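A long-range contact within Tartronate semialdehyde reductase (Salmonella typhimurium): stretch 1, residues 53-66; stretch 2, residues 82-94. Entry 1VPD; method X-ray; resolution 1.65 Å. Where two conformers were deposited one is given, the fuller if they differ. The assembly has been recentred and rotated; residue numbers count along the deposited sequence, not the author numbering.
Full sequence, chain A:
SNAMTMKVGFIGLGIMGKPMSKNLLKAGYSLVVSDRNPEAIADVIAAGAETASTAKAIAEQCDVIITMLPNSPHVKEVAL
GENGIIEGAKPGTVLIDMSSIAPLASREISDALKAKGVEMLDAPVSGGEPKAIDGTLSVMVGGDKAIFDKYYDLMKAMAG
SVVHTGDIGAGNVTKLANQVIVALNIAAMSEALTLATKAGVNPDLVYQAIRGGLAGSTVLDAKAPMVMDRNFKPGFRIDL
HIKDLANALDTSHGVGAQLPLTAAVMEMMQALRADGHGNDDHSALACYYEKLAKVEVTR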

# COMPACT_ATOMS: atom_id res chain seq x y z
N SER A 53 -0.38 -24.77 3.04
CA SER A 53 0.35 -24.88 1.78
C SER A 53 -0.34 -24.16 0.61
O SER A 53 0.28 -23.98 -0.45
N THR A 54 -1.61 -23.80 0.77
CA THR A 54 -2.34 -23.11 -0.30
C THR A 54 -3.31 -22.12 0.28
O THR A 54 -3.68 -22.20 1.45
N ALA A 55 -3.71 -21.17 -0.55
CA ALA A 55 -4.76 -20.23 -0.19
C ALA A 55 -6.08 -20.96 0.09
O ALA A 55 -6.83 -20.57 0.97
N LYS A 56 -6.35 -22.01 -0.67
CA LYS A 56 -7.53 -22.83 -0.47
C LYS A 56 -7.56 -23.41 0.95
O LYS A 56 -8.58 -23.35 1.62
N ALA A 57 -6.43 -23.94 1.40
CA ALA A 57 -6.34 -24.51 2.75
C ALA A 57 -6.46 -23.45 3.82
O ALA A 57 -7.03 -23.69 4.88
N ILE A 58 -5.94 -22.25 3.57
CA ILE A 58 -6.16 -21.16 4.51
C ILE A 58 -7.65 -20.85 4.62
O ILE A 58 -8.17 -20.70 5.71
N ALA A 59 -8.34 -20.79 3.48
CA ALA A 59 -9.75 -20.47 3.46
C ALA A 59 -10.59 -21.57 4.12
O ALA A 59 -11.62 -21.28 4.72
N GLU A 60 -10.15 -22.81 4.03
CA GLU A 60 -10.84 -23.93 4.71
C GLU A 60 -10.81 -23.80 6.23
O GLU A 60 -11.71 -24.28 6.93
N GLN A 61 -9.78 -23.14 6.75
CA GLN A 61 -9.55 -23.02 8.18
C GLN A 61 -9.93 -21.68 8.81
O GLN A 61 -10.01 -21.58 10.03
N CYS A 62 -10.14 -20.64 7.99
CA CYS A 62 -10.30 -19.27 8.51
C CYS A 62 -11.60 -18.66 8.02
O CYS A 62 -11.91 -18.77 6.84
N ASP A 63 -12.34 -18.01 8.90
CA ASP A 63 -13.62 -17.38 8.52
C ASP A 63 -13.39 -16.01 7.90
O ASP A 63 -14.31 -15.44 7.32
N VAL A 64 -12.19 -15.48 8.10
CA VAL A 64 -11.79 -14.19 7.51
C VAL A 64 -10.34 -14.30 7.06
O VAL A 64 -9.50 -14.91 7.74
N ILE A 65 -10.04 -13.73 5.90
CA ILE A 65 -8.71 -13.81 5.31
C ILE A 65 -8.35 -12.41 4.86
O ILE A 65 -9.14 -11.76 4.19
N ILE A 66 -7.17 -11.96 5.26
CA ILE A 66 -6.57 -10.72 4.73
C ILE A 66 -5.58 -11.05 3.61
O ILE A 66 -4.76 -11.96 3.75
N GLU A 82 -6.42 -21.41 -9.27
CA GLU A 82 -6.25 -22.78 -8.83
C GLU A 82 -5.68 -22.78 -7.42
O GLU A 82 -4.72 -22.06 -7.12
N ASN A 83 -6.27 -23.60 -6.56
CA ASN A 83 -5.93 -23.62 -5.14
C ASN A 83 -6.09 -22.26 -4.46
O ASN A 83 -5.41 -21.97 -3.50
N GLY A 84 -7.03 -21.46 -4.96
CA GLY A 84 -7.27 -20.14 -4.41
C GLY A 84 -8.32 -20.14 -3.33
O GLY A 84 -8.94 -21.16 -3.04
N ILE A 85 -8.54 -18.97 -2.75
CA ILE A 85 -9.48 -18.78 -1.66
C ILE A 85 -10.86 -19.35 -2.02
O ILE A 85 -11.49 -20.02 -1.21
N ILE A 86 -11.30 -19.08 -3.24
CA ILE A 86 -12.65 -19.43 -3.65
C ILE A 86 -12.88 -20.95 -3.62
O ILE A 86 -14.02 -21.39 -3.45
N GLU A 87 -11.81 -21.73 -3.79
CA GLU A 87 -11.92 -23.20 -3.78
C GLU A 87 -12.03 -23.78 -2.37
O GLU A 87 -12.44 -24.95 -2.22
N GLY A 88 -11.69 -23.01 -1.34
CA GLY A 88 -11.76 -23.47 0.04
C GLY A 88 -12.75 -22.76 0.94
O GLY A 88 -13.03 -23.22 2.06
N ALA A 89 -13.29 -21.64 0.49
CA ALA A 89 -14.10 -20.77 1.33
C ALA A 89 -15.54 -21.24 1.37
O ALA A 89 -16.17 -21.40 0.34
N LYS A 90 -16.09 -21.42 2.55
CA LYS A 90 -17.51 -21.74 2.62
C LYS A 90 -18.32 -20.44 2.63
O LYS A 90 -17.77 -19.35 2.90
N PRO A 91 -19.62 -20.52 2.33
CA PRO A 91 -20.47 -19.33 2.34
C PRO A 91 -20.35 -18.63 3.66
O PRO A 91 -20.31 -19.28 4.71
N GLY A 92 -20.22 -17.30 3.62
CA GLY A 92 -20.09 -16.48 4.79
C GLY A 92 -18.65 -16.07 5.12
O GLY A 92 -18.43 -15.19 5.95
N THR A 93 -17.68 -16.73 4.50
CA THR A 93 -16.27 -16.38 4.63
C THR A 93 -16.12 -14.94 4.11
O THR A 93 -16.83 -14.56 3.18
N VAL A 94 -15.21 -14.18 4.70
CA VAL A 94 -14.95 -12.80 4.30
C VAL A 94 -13.51 -12.65 3.84
O VAL A 94 -12.59 -13.10 4.54

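Packing between residues 53-66 and 82-94 of tartronate semialdehyde reductase, centred on Lys56, Asn83 and Ile85. Lys56, sideways at CB, runs fully extended (all four chi angles t) along the second stretch: its CD lies 3.9 Å from Glu87 CB and 4.1 Å from Asn83 OD1. At its tip, water 2 accepts from Lys56 NZ (2.7 Å) and donates to Glu87 OE1 (2.5 Å), joining the opposite charges through solvent. Asn83 (chi1 m) sets its CB 4.0 Å from Thr54 CG2, while its backbone O accepts from Lys56 N (3.0 Å); water 1 links Asn83 O (2.9 Å) to Ala55 N (3.0 Å). Thr54 (p) points toward this contact, yet its OG1 caps the helix, accepting from Ala57 N (3.0 Å). Ile85 (m, t) has its CA-to-CB bond directed away, but its branches still reach apolar partners: CG1 lies 4.2 Å from Ala55 CB, and CG2 is 4.0 Å from both Ala59 CB and Ile65 CD1. Ala59 points inward, its CB also 4.1 Å from Ala89 CB. Gly88 leaves no room for a CB, which would clash with Lys56 O. Farther along, Thr93 (m) places CG2 3.8 Å from Ile65 CD1, while waters 3 and 6 donate to its OG1 and connect it to Ala59 O and Asp63 OD1.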

# COMPACT_ATOMS: atom_id res chain seq x y z
CB SER A 53 0.59 -26.35 1.42
OG SER A 53 1.53 -26.97 2.31
CB THR A 54 -3.18 -24.06 -1.18
OG1 THR A 54 -4.15 -24.72 -0.36
CG2 THR A 54 -2.33 -25.19 -1.81
CB ALA A 55 -4.94 -19.21 -1.29
CB LYS A 56 -7.57 -23.96 -1.51
CG LYS A 56 -8.56 -25.10 -1.22
CD LYS A 56 -8.58 -26.13 -2.33
CE LYS A 56 -9.64 -27.21 -2.08
NZ LYS A 56 -9.60 -28.25 -3.14
CB ALA A 57 -5.05 -25.29 2.93
CB ILE A 58 -5.32 -19.93 4.10
CG1 ILE A 58 -3.85 -20.26 4.35
CG2 ILE A 58 -5.73 -18.71 4.89
CD1 ILE A 58 -2.88 -19.21 3.93
CB ALA A 59 -10.21 -20.26 2.03
CB GLU A 60 -10.22 -25.26 4.27
CG GLU A 60 -10.64 -25.64 2.86
CD GLU A 60 -9.87 -26.80 2.25
OE1 GLU A 60 -8.74 -27.11 2.67
OE2 GLU A 60 -10.42 -27.38 1.29
CB GLN A 61 -8.06 -23.25 8.47
CG GLN A 61 -7.54 -24.61 8.06
CD GLN A 61 -6.03 -24.67 8.18
OE1 GLN A 61 -5.47 -24.14 9.13
NE2 GLN A 61 -5.39 -25.30 7.22
CB CYS A 62 -9.13 -18.39 8.04
SG CYS A 62 -7.50 -18.96 8.58
CB ASP A 63 -14.50 -17.14 9.75
CG ASP A 63 -15.02 -18.42 10.37
OD1 ASP A 63 -15.30 -19.40 9.64
OD2 ASP A 63 -15.20 -18.50 11.60
CB VAL A 64 -12.00 -13.00 8.48
CG1 VAL A 64 -11.16 -13.15 9.74
CG2 VAL A 64 -11.71 -11.65 7.78
CB ILE A 65 -8.70 -14.74 4.08
CG1 ILE A 65 -9.11 -16.16 4.47
CG2 ILE A 65 -7.31 -14.79 3.45
CD1 ILE A 65 -10.20 -16.71 3.63
CB ILE A 66 -5.86 -9.96 5.87
CG1 ILE A 66 -6.88 -9.43 6.87
CG2 ILE A 66 -4.94 -8.83 5.33
CD1 ILE A 66 -6.26 -9.10 8.22
CB GLU A 82 -5.29 -23.52 -9.79
CG GLU A 82 -4.78 -24.88 -9.32
CD GLU A 82 -3.61 -25.39 -10.14
OE1 GLU A 82 -3.29 -24.81 -11.20
OE2 GLU A 82 -2.99 -26.40 -9.72
CB ASN A 83 -4.51 -24.17 -4.95
CG ASN A 83 -4.45 -25.65 -5.25
OD1 ASN A 83 -5.35 -26.40 -4.89
ND2 ASN A 83 -3.39 -26.07 -5.95
CB ILE A 85 -9.60 -17.29 -1.28
CG1 ILE A 85 -8.28 -16.82 -0.66
CG2 ILE A 85 -10.76 -17.04 -0.34
CD1 ILE A 85 -8.20 -15.30 -0.45
CB ILE A 86 -12.98 -18.83 -5.03
CG1 ILE A 86 -14.51 -18.80 -5.24
CG2 ILE A 86 -12.28 -19.58 -6.15
CD1 ILE A 86 -14.93 -17.96 -6.45
CB GLU A 87 -10.74 -23.82 -4.54
CG GLU A 87 -10.67 -23.40 -6.01
CD GLU A 87 -9.58 -24.10 -6.81
OE1 GLU A 87 -8.80 -24.89 -6.25
OE2 GLU A 87 -9.51 -23.85 -8.04
CB ALA A 89 -14.06 -19.33 0.80
CB LYS A 90 -17.81 -22.62 3.82
CG LYS A 90 -17.52 -22.03 5.19
CD LYS A 90 -17.40 -23.14 6.26
CE LYS A 90 -16.07 -23.11 7.03
NZ LYS A 90 -15.07 -24.12 6.55
CB PRO A 91 -21.88 -19.91 2.13
CG PRO A 91 -21.65 -21.14 1.36
CD PRO A 91 -20.40 -21.72 1.95
CB THR A 93 -15.42 -17.32 3.77
OG1 THR A 93 -15.54 -18.68 4.23
CG2 THR A 93 -13.93 -17.03 3.93
CB VAL A 94 -15.19 -11.84 5.47
CG1 VAL A 94 -14.87 -10.38 5.08
CG2 VAL A 94 -16.65 -11.98 6.01
O HOH W 1 -2.57 -21.20 -3.34
O HOH W 2 -9.32 -27.27 -5.63
O HOH W 3 -13.95 -20.43 5.71
O HOH W 4 -14.30 -22.30 4.52
O HOH W 5 -16.94 -15.07 8.30
O HOH W 6 -16.25 -19.14 7.02